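PDB 6SBF: MstE from Scytonema sp. PCC 10023, which acts as a monodomain class II terpene cyclase, probably folding and cyclising an isoprenoid precursor into the polycyclic scaffold of merosterol-type natural products. Local coordinates for residues 105-109 against 147-151; 167-172 against 313-319; 194-198 against 231-237; 272-276 against 358-363. The protein carries 1 engineered substitution. The contacts are given in a common frame with arbitrary orientation. Residue numbers count along the deposited sequence, not the author numbering.

Contact 1: residues 105-109 against 147-151; sequences LCGDA and IATFA
Two loop segments run antiparallel, their end-to-end directions 172° apart; Cys106-Asp108 is extended, and on the other side Thr149 (-67/-52) is the helical exception. Asp108 faces Phe150 (CA-CA 5.2 Å) and Ala109 faces Thr149 (CA-CA 4.9 Å). Cys106 (-67/165) uses chi1 p to bring SG 3.9 Å from Phe150 CD1, an oblique sulfur-aromatic contact. Gly107 O lies at the edge of the Phe150 ring and accepts from a water (2.7 Å) that in turn accepts from Ala151 N (3.0 Å). Asp108 (-147/155, chi1 p) is the N-cap of helix 109-121, OD1 accepting a weak bond from Asp110 N and OD2 paired with Thr111 OG1. The Asp-Ala-Asp-Thr-Thr sequence it opens probably corresponds to the DxDD motif, whose middle aspartate is the general acid in relatives such as squalene-hopene cyclase. Asp108 CB touches Phe150 CE1 (3.6 Å; Phe150 chi1 m). Ala109 starts the helix, its N donating to Thr149 O (2.9 Å, 167°). The small Ala109 CB fits 4.2 Å from Ile147 CG1.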
# COMPACT_ATOMS: atom_id res chain seq x y z
N LEU A 105 12.74 6.04 13.47
CA LEU A 105 12.16 7.12 12.65
C LEU A 105 11.13 7.93 13.41
O LEU A 105 10.46 7.41 14.36
CB LEU A 105 11.49 6.56 11.40
CG LEU A 105 12.24 6.82 10.10
CD1 LEU A 105 12.31 8.32 9.81
CD2 LEU A 105 13.62 6.16 10.09
N CYS A 106 10.95 9.17 12.99
CA CYS A 106 9.85 10.00 13.48
C CYS A 106 8.53 9.42 12.96
O CYS A 106 8.49 8.56 12.09
CB CYS A 106 10.02 11.44 13.03
SG CYS A 106 10.09 11.64 11.23
N GLY A 107 7.46 9.90 13.57
CA GLY A 107 6.14 9.50 13.09
C GLY A 107 5.88 9.98 11.70
O GLY A 107 6.48 10.97 11.23
N ASP A 108 4.98 9.30 11.01
CA ASP A 108 4.52 9.76 9.69
C ASP A 108 3.06 9.37 9.50
O ASP A 108 2.53 8.41 10.11
CB ASP A 108 5.42 9.23 8.57
CG ASP A 108 5.12 7.79 8.23
OD1 ASP A 108 4.21 7.51 7.40
OD2 ASP A 108 5.82 6.88 8.78
N ALA A 109 2.40 10.11 8.65
CA ALA A 109 0.95 9.97 8.42
C ALA A 109 0.64 8.64 7.75
O ALA A 109 -0.47 8.13 7.97
CB ALA A 109 0.42 11.10 7.59
N ILE A 147 -3.08 15.21 2.58
CA ILE A 147 -2.28 14.95 3.77
C ILE A 147 -0.81 14.77 3.39
O ILE A 147 -0.50 14.11 2.36
CB ILE A 147 -2.87 13.79 4.56
CG1 ILE A 147 -2.41 13.84 6.00
CG2 ILE A 147 -2.56 12.54 3.90
CD1 ILE A 147 -3.38 13.15 6.92
N ALA A 148 0.05 15.35 4.20
CA ALA A 148 1.52 15.26 4.05
C ALA A 148 2.04 14.07 4.88
O ALA A 148 1.58 13.82 5.98
CB ALA A 148 2.21 16.52 4.45
N THR A 149 3.08 13.41 4.39
CA THR A 149 3.69 12.27 5.09
C THR A 149 4.35 12.75 6.38
O THR A 149 4.14 12.14 7.46
CB THR A 149 4.72 11.56 4.21
OG1 THR A 149 4.07 11.01 3.06
CG2 THR A 149 5.41 10.43 4.93
N PHE A 150 5.20 13.75 6.29
CA PHE A 150 6.05 14.18 7.40
C PHE A 150 5.82 15.64 7.74
O PHE A 150 5.56 16.47 6.86
CB PHE A 150 7.51 14.11 6.99
CG PHE A 150 8.06 12.72 6.82
CD1 PHE A 150 8.13 11.85 7.90
CD2 PHE A 150 8.50 12.28 5.59
CE1 PHE A 150 8.65 10.58 7.73
CE2 PHE A 150 8.98 11.00 5.42
CZ PHE A 150 9.10 10.16 6.50
N ALA A 151 6.00 15.98 9.00
CA ALA A 151 6.21 17.35 9.49
C ALA A 151 7.70 17.67 9.33
O ALA A 151 8.57 16.83 9.72
CB ALA A 151 5.80 17.45 10.92
O HOH W 1 6.06 13.64 10.88

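Contact 2: residues 167-172 against 313-319; sequences VSFQGW and IPYPFDR
The loop leading to helix 177-183 is tied here to the loop after strand 311-313: residues 167-172, with helical phi/psi at 170-172, wrap a type I turn from Tyr315 to Asp318 (Asp318 N to Tyr315 O, 3.0 Å). CA atoms pair Phe169 with Pro316 (4.6 Å) and Gly171 with Arg319 (4.1 Å). Three hydrogen bonds end on proline carbonyls: Pro316 O accepts from Trp172 N (3.1 Å) and weakly from Gly171 N (2.8 Å), and Trp172 NE1 (chi1 m) donates to Pro314 O (2.9 Å). A CB on Gly171 would strike Asp318 O and Pro316 O. Ser168 OG takes Gln170 N (2.9 Å) in an ST turn. CH-pi packing wedges Pro316 between two aromatics, CB over Phe169 (3.7 Å to the centroid) and CA over the five-membered ring of Trp172 (3.5 Å). At the solvent side a water links Gln170 OE1 with Arg319 NH2 (2.8 Å each). Proline has no N-H to give but keeps its carbonyl, which takes donors from the other loop, while the aromatic faces receive its C-H groups.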
# COMPACT_ATOMS: atom_id res chain seq x y z
N VAL A 167 18.67 23.03 2.25
CA VAL A 167 17.89 22.36 1.16
C VAL A 167 16.37 22.28 1.56
O VAL A 167 15.99 22.09 2.75
CB VAL A 167 18.51 20.98 0.82
CG1 VAL A 167 17.49 19.98 0.30
CG2 VAL A 167 19.67 21.13 -0.17
N SER A 168 15.47 22.47 0.60
CA SER A 168 13.99 22.44 0.82
C SER A 168 13.61 21.02 1.24
O SER A 168 14.09 20.07 0.62
CB SER A 168 13.25 22.81 -0.42
OG SER A 168 11.82 22.62 -0.25
N PHE A 169 12.72 20.91 2.23
CA PHE A 169 11.98 19.63 2.49
C PHE A 169 10.53 19.69 2.00
O PHE A 169 9.70 18.84 2.39
CB PHE A 169 12.09 19.25 3.96
CG PHE A 169 13.38 18.54 4.28
CD1 PHE A 169 14.62 19.07 3.99
CD2 PHE A 169 13.36 17.28 4.78
CE1 PHE A 169 15.78 18.37 4.31
CE2 PHE A 169 14.50 16.58 5.10
CZ PHE A 169 15.72 17.11 4.85
N GLN A 170 10.19 20.62 1.13
CA GLN A 170 8.78 20.82 0.70
C GLN A 170 8.28 19.65 -0.14
O GLN A 170 7.04 19.50 -0.28
CB GLN A 170 8.64 22.15 -0.03
CG GLN A 170 8.78 23.31 0.93
CD GLN A 170 7.87 23.10 2.13
OE1 GLN A 170 6.63 23.04 2.02
NE2 GLN A 170 8.46 23.02 3.30
N GLY A 171 9.17 18.84 -0.73
CA GLY A 171 8.77 17.58 -1.38
C GLY A 171 8.27 16.57 -0.35
O GLY A 171 7.11 16.13 -0.45
N TRP A 172 9.12 16.26 0.62
CA TRP A 172 8.75 15.25 1.62
C TRP A 172 7.62 15.72 2.56
O TRP A 172 7.00 14.85 3.20
CB TRP A 172 9.98 14.91 2.44
CG TRP A 172 11.00 14.11 1.72
CD1 TRP A 172 10.98 13.68 0.43
CD2 TRP A 172 12.25 13.69 2.27
NE1 TRP A 172 12.14 13.00 0.16
CE2 TRP A 172 12.92 12.97 1.27
CE3 TRP A 172 12.82 13.82 3.53
CZ2 TRP A 172 14.15 12.37 1.48
CZ3 TRP A 172 14.04 13.25 3.72
CH2 TRP A 172 14.71 12.55 2.72
N ILE A 313 12.78 7.13 -3.24
CA ILE A 313 13.22 8.16 -2.31
C ILE A 313 13.51 9.39 -3.15
O ILE A 313 14.62 9.60 -3.65
CB ILE A 313 14.43 7.72 -1.52
CG1 ILE A 313 14.20 6.35 -0.85
CG2 ILE A 313 14.74 8.85 -0.55
CD1 ILE A 313 12.91 6.23 0.02
N PRO A 314 12.52 10.31 -3.34
CA PRO A 314 12.81 11.54 -4.05
C PRO A 314 13.75 12.39 -3.22
O PRO A 314 13.83 12.25 -2.01
CB PRO A 314 11.46 12.24 -4.16
CG PRO A 314 10.44 11.11 -3.91
CD PRO A 314 11.14 10.28 -2.86
N TYR A 315 14.43 13.31 -3.90
CA TYR A 315 15.13 14.37 -3.14
C TYR A 315 14.11 15.10 -2.27
O TYR A 315 12.93 15.25 -2.65
CB TYR A 315 15.83 15.33 -4.10
CG TYR A 315 17.09 14.79 -4.70
CD1 TYR A 315 17.07 14.07 -5.88
CD2 TYR A 315 18.30 14.96 -4.07
CE1 TYR A 315 18.22 13.54 -6.43
CE2 TYR A 315 19.47 14.44 -4.61
CZ TYR A 315 19.43 13.74 -5.81
OH TYR A 315 20.58 13.23 -6.35
N PRO A 316 14.52 15.58 -1.08
CA PRO A 316 13.60 16.22 -0.15
C PRO A 316 12.84 17.42 -0.74
O PRO A 316 11.74 17.71 -0.27
CB PRO A 316 14.39 16.61 1.10
CG PRO A 316 15.67 15.90 0.93
CD PRO A 316 15.87 15.47 -0.51
N PHE A 317 13.41 18.07 -1.75
CA PHE A 317 12.85 19.33 -2.28
C PHE A 317 11.86 19.01 -3.38
O PHE A 317 11.24 19.97 -3.91
CB PHE A 317 14.00 20.21 -2.82
CG PHE A 317 14.92 19.58 -3.86
CD1 PHE A 317 14.48 19.36 -5.16
CD2 PHE A 317 16.23 19.19 -3.52
CE1 PHE A 317 15.32 18.76 -6.10
CE2 PHE A 317 17.06 18.56 -4.44
CZ PHE A 317 16.59 18.35 -5.74
N ASP A 318 11.83 17.75 -3.83
CA ASP A 318 11.16 17.39 -5.09
C ASP A 318 9.66 17.18 -4.88
O ASP A 318 9.27 16.15 -4.34
CB ASP A 318 11.79 16.14 -5.69
CG ASP A 318 11.30 15.93 -7.11
OD1 ASP A 318 10.42 16.74 -7.58
OD2 ASP A 318 11.74 14.92 -7.73
N ARG A 319 8.82 18.15 -5.27
CA ARG A 319 7.34 17.98 -5.21
C ARG A 319 6.80 17.08 -6.33
O ARG A 319 5.62 16.72 -6.25
CB ARG A 319 6.64 19.32 -5.24
CG ARG A 319 6.95 20.22 -4.07
CD ARG A 319 5.92 21.33 -4.00
NE ARG A 319 6.22 22.43 -3.09
CZ ARG A 319 7.22 23.28 -3.24
NH1 ARG A 319 8.03 23.16 -4.27
NH2 ARG A 319 7.40 24.24 -2.36
O HOH W 2 5.03 21.22 -0.41
O HOH W 3 5.66 24.39 -0.23

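Contact 3: residues 194-198 against 231-237; sequences HDYLR and QAADQPS
Side chains do all the work here, because the two backbones stay well apart: the nearest CA pair, Arg198 and Ser237, is 7.8 Å apart. Residues 194-198 are helical, and residues 232-234 form a 3-10 turn (Asp234 N to Gln231 O, 3.0 Å) that leads into helix 235-248. One carboxylate is the hub. Asp234, chi1 m and chi2 -35°, receives His194 NE2 on OD1 at 2.8 Å (160°), with a weaker bond from NE2 to OD2 at 2.9 Å, and its OD1 also makes a salt bridge with Arg198 NH2 at 2.8 Å. His194 reaches it with chi1 t and chi2 -85°, while its other nitrogen, ND1, donates to Asp195 OD1 at 2.7 Å; imidazole is suited to this because it can bond at two places on the edge of one flat ring. With both nitrogens donating, the ring is probably charged, between two aspartates. Arg198, a turn further along the same helix, is curled up (chi1 to chi3 all m), so that its long side chain shortens to the gap and NE approaches Ser237 OG at 3.2 Å. The cluster is a polar surface link between helix 187-200 and helix 235-248 of the alpha6-alpha6 barrel, lying over Leu226 of helix 215-229, the helix between them in sequence, which His194, Arg198 and Asp234 all touch.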
# COMPACT_ATOMS: atom_id res chain seq x y z
N HIS A 194 -11.82 14.16 0.26
CA HIS A 194 -12.55 13.88 -0.99
C HIS A 194 -12.16 14.86 -2.14
O HIS A 194 -11.92 14.41 -3.25
CB HIS A 194 -14.06 13.90 -0.69
CG HIS A 194 -14.90 13.89 -1.93
ND1 HIS A 194 -15.19 15.05 -2.62
CD2 HIS A 194 -15.43 12.84 -2.63
CE1 HIS A 194 -15.93 14.74 -3.67
NE2 HIS A 194 -16.07 13.37 -3.72
N ASP A 195 -12.26 16.14 -1.90
CA ASP A 195 -12.09 17.12 -2.98
C ASP A 195 -10.67 17.01 -3.51
O ASP A 195 -10.46 17.11 -4.73
CB ASP A 195 -12.49 18.51 -2.52
CG ASP A 195 -13.98 18.71 -2.30
OD1 ASP A 195 -14.76 17.76 -2.49
OD2 ASP A 195 -14.32 19.83 -1.95
N TYR A 196 -9.68 16.89 -2.62
CA TYR A 196 -8.26 16.74 -3.04
C TYR A 196 -8.13 15.51 -3.92
O TYR A 196 -7.49 15.54 -5.01
CB TYR A 196 -7.36 16.64 -1.81
CG TYR A 196 -5.95 16.29 -2.15
CD1 TYR A 196 -5.02 17.26 -2.50
CD2 TYR A 196 -5.55 14.97 -2.17
CE1 TYR A 196 -3.72 16.92 -2.83
CE2 TYR A 196 -4.25 14.64 -2.50
CZ TYR A 196 -3.34 15.61 -2.87
OH TYR A 196 -2.06 15.23 -3.21
N LEU A 197 -8.72 14.40 -3.51
CA LEU A 197 -8.65 13.18 -4.34
C LEU A 197 -9.36 13.42 -5.68
O LEU A 197 -8.83 12.97 -6.74
CB LEU A 197 -9.22 11.99 -3.61
CG LEU A 197 -8.40 11.58 -2.36
CD1 LEU A 197 -9.07 10.48 -1.62
CD2 LEU A 197 -7.00 11.14 -2.74
N ARG A 198 -10.48 14.09 -5.72
CA ARG A 198 -11.12 14.30 -7.02
C ARG A 198 -10.25 15.18 -7.95
O ARG A 198 -10.10 14.87 -9.16
CB ARG A 198 -12.50 14.90 -6.86
CG ARG A 198 -13.56 13.91 -6.38
CD ARG A 198 -13.92 12.83 -7.41
NE ARG A 198 -14.36 13.42 -8.66
CZ ARG A 198 -15.46 14.06 -8.87
NH1 ARG A 198 -15.58 14.73 -10.01
NH2 ARG A 198 -16.46 14.03 -8.01
N GLN A 231 -20.98 8.37 -2.86
CA GLN A 231 -21.61 9.54 -3.54
C GLN A 231 -21.71 9.24 -5.03
O GLN A 231 -20.68 8.87 -5.66
CB GLN A 231 -20.80 10.82 -3.30
CG GLN A 231 -20.63 11.20 -1.84
CD GLN A 231 -19.76 12.42 -1.57
OE1 GLN A 231 -19.20 13.09 -2.46
NE2 GLN A 231 -19.53 12.65 -0.30
N ALA A 232 -22.90 9.35 -5.60
CA ALA A 232 -23.05 9.10 -7.06
C ALA A 232 -22.18 10.03 -7.91
O ALA A 232 -21.78 9.62 -9.03
CB ALA A 232 -24.50 9.22 -7.43
N ALA A 233 -21.92 11.23 -7.42
CA ALA A 233 -21.09 12.21 -8.15
C ALA A 233 -19.71 11.62 -8.43
O ALA A 233 -19.04 12.12 -9.33
CB ALA A 233 -20.98 13.51 -7.41
N ASP A 234 -19.25 10.66 -7.65
CA ASP A 234 -17.90 10.09 -7.77
C ASP A 234 -17.87 8.88 -8.69
O ASP A 234 -16.79 8.44 -9.07
CB ASP A 234 -17.35 9.74 -6.39
CG ASP A 234 -17.23 10.98 -5.51
OD1 ASP A 234 -16.92 12.08 -6.02
OD2 ASP A 234 -17.36 10.84 -4.30
N GLN A 235 -19.01 8.34 -9.11
CA GLN A 235 -19.03 7.09 -9.87
C GLN A 235 -18.37 7.26 -11.24
O GLN A 235 -17.63 6.34 -11.64
CB GLN A 235 -20.44 6.50 -9.98
CG GLN A 235 -20.40 5.04 -10.41
CD GLN A 235 -19.76 4.16 -9.35
OE1 GLN A 235 -19.92 4.41 -8.16
NE2 GLN A 235 -19.03 3.15 -9.82
N PRO A 236 -18.57 8.37 -11.99
CA PRO A 236 -17.85 8.50 -13.26
C PRO A 236 -16.32 8.41 -13.10
O PRO A 236 -15.67 7.76 -13.90
CB PRO A 236 -18.32 9.87 -13.81
CG PRO A 236 -19.64 10.14 -13.15
CD PRO A 236 -19.52 9.47 -11.77
N SER A 237 -15.81 9.03 -12.05
CA SER A 237 -14.36 9.01 -11.77
C SER A 237 -13.90 7.60 -11.49
O SER A 237 -12.82 7.19 -11.96
CB SER A 237 -14.00 9.97 -10.67
OG SER A 237 -14.23 11.31 -11.07

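Contact 4: residues 272-276 against 358-363; sequences LRLLL and NSLVKA
Arg273, Leu272 and Leu276 hold the largest shares of this buried helix-helix interface, in which the C-terminal end of helix 265-275 packs on the last turns of helix 350-363. The closest backbone points are Arg273 to Ser359 (CA-CA 5.6 Å) and Leu276 to Ala363 (CA-CA 6.7 Å); a close approach like this is possible because serine and alanine are small. Leu272, chi1 t and chi2 p, points across the interface: its CD2 is 3.7 Å from Ser359 OG and 4.3 Å from Leu360 CD2, and its CD1 sits 3.9 Å from Ala363 CB. Leu276, a turn later and in the m,t rotamer, straddles Lys362 and Ala363, with CD1 3.6 Å from Lys362 CB and CD2 3.7 Å from Ala363 CA. Arg273 leaves its backbone sideways but bends back with chi3 p: its CG meets Ser359 CB at 4.0 Å, and its NH1 donates a weak hydrogen bond to Asn358 OD1 (2.8 Å). Such helix-on-helix packing is the building principle of the alpha6-alpha6 barrel. Asn358 ND2 also bonds Met68 O. The chemistry is divided: leucine packs on Ala363, Leu360 and the small Ser359, whose OG is bonded to Val356 O in its own helix, while a buried arginine, salt-bridged to Glu224, has Lys362 CE over one face of its guanidinium.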
# COMPACT_ATOMS: atom_id res chain seq x y z
N LEU A 272 -5.71 -5.56 -9.85
CA LEU A 272 -6.80 -6.53 -9.59
C LEU A 272 -7.76 -5.91 -8.57
O LEU A 272 -9.01 -5.97 -8.79
CB LEU A 272 -6.21 -7.85 -9.18
CG LEU A 272 -7.20 -8.94 -8.77
CD1 LEU A 272 -8.22 -9.16 -9.86
CD2 LEU A 272 -6.47 -10.21 -8.40
N ARG A 273 -7.26 -5.28 -7.51
CA ARG A 273 -8.15 -4.64 -6.54
C ARG A 273 -8.95 -3.52 -7.24
O ARG A 273 -10.16 -3.40 -6.98
CB ARG A 273 -7.36 -4.05 -5.39
CG ARG A 273 -6.99 -5.08 -4.40
CD ARG A 273 -6.35 -4.51 -3.14
NE ARG A 273 -7.08 -3.51 -2.34
CZ ARG A 273 -6.83 -3.25 -1.05
NH1 ARG A 273 -6.04 -4.04 -0.34
NH2 ARG A 273 -7.37 -2.20 -0.45
N LEU A 274 -8.31 -2.72 -8.05
CA LEU A 274 -9.02 -1.64 -8.79
C LEU A 274 -10.16 -2.23 -9.62
O LEU A 274 -11.29 -1.67 -9.63
CB LEU A 274 -8.02 -0.90 -9.65
CG LEU A 274 -8.59 0.13 -10.63
CD1 LEU A 274 -9.38 1.23 -9.99
CD2 LEU A 274 -7.41 0.72 -11.43
N LEU A 275 -9.92 -3.32 -10.28
CA LEU A 275 -10.90 -3.93 -11.21
C LEU A 275 -12.10 -4.55 -10.45
O LEU A 275 -13.11 -4.81 -11.08
CB LEU A 275 -10.25 -4.97 -12.13
CG LEU A 275 -9.22 -4.41 -13.13
CD1 LEU A 275 -8.52 -5.56 -13.80
CD2 LEU A 275 -9.87 -3.47 -14.11
N LEU A 276 -12.00 -4.75 -9.14
CA LEU A 276 -13.15 -5.23 -8.34
C LEU A 276 -14.18 -4.13 -8.18
O LEU A 276 -15.29 -4.44 -7.69
CB LEU A 276 -12.66 -5.69 -6.99
CG LEU A 276 -11.78 -6.94 -7.06
CD1 LEU A 276 -11.21 -7.22 -5.71
CD2 LEU A 276 -12.64 -8.14 -7.51
N ASN A 358 -4.00 -10.50 -0.46
CA ASN A 358 -5.20 -9.68 -0.24
C ASN A 358 -6.03 -9.58 -1.53
O ASN A 358 -7.27 -9.73 -1.53
CB ASN A 358 -4.81 -8.35 0.33
CG ASN A 358 -5.94 -7.37 0.35
OD1 ASN A 358 -6.24 -6.78 -0.67
ND2 ASN A 358 -6.52 -7.16 1.52
N SER A 359 -5.36 -9.29 -2.64
CA SER A 359 -6.09 -9.09 -3.92
C SER A 359 -6.79 -10.40 -4.29
O SER A 359 -7.89 -10.34 -4.85
CB SER A 359 -5.15 -8.57 -5.01
OG SER A 359 -4.23 -9.57 -5.51
N LEU A 360 -6.16 -11.55 -4.07
CA LEU A 360 -6.73 -12.85 -4.47
C LEU A 360 -7.95 -13.19 -3.57
O LEU A 360 -8.94 -13.69 -4.08
CB LEU A 360 -5.68 -13.94 -4.38
CG LEU A 360 -4.54 -13.86 -5.38
CD1 LEU A 360 -3.54 -14.99 -5.12
CD2 LEU A 360 -5.05 -13.92 -6.80
N VAL A 361 -7.83 -12.91 -2.29
CA VAL A 361 -8.98 -13.09 -1.37
C VAL A 361 -10.17 -12.23 -1.82
O VAL A 361 -11.31 -12.73 -1.90
CB VAL A 361 -8.57 -12.81 0.08
CG1 VAL A 361 -9.78 -12.87 1.00
CG2 VAL A 361 -7.55 -13.81 0.59
N LYS A 362 -9.92 -10.98 -2.14
CA LYS A 362 -11.01 -10.07 -2.52
C LYS A 362 -11.57 -10.47 -3.88
O LYS A 362 -12.77 -10.28 -4.09
CB LYS A 362 -10.49 -8.64 -2.48
CG LYS A 362 -10.10 -8.09 -1.11
CD LYS A 362 -9.54 -6.68 -1.07
CE LYS A 362 -10.37 -5.66 -1.78
NZ LYS A 362 -11.55 -5.37 -0.94
N ALA A 363 -10.75 -10.98 -4.81
CA ALA A 363 -11.23 -11.25 -6.16
C ALA A 363 -11.95 -12.58 -6.28
O ALA A 363 -12.73 -12.74 -7.25
CB ALA A 363 -10.09 -11.18 -7.09

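Overall arrangement
Contacts 1, 3 and 4 follow one another along the chain, each closing before the next opens. Contact 3 is nested inside the long loop closed by contact 2, whereas contacts 2 and 4 cross. Contacts 1 and 2 lie about 13 Å apart between centres and touch, with Phe150 CD2 3.8 Å from Trp172 O, forming a loop cluster. Contact 4 is on the opposite side of the chain's centre, about 28 Å from contact 1 and about 33 Å from contact 2 between centres. Contact 3, centred about 21 Å from contact 4, joins helices 187-200 and 235-248, the latter followed by helix 265-275. Helix packing thus builds the alpha-alpha barrel, and the loops gather near the DxDD-like sequence.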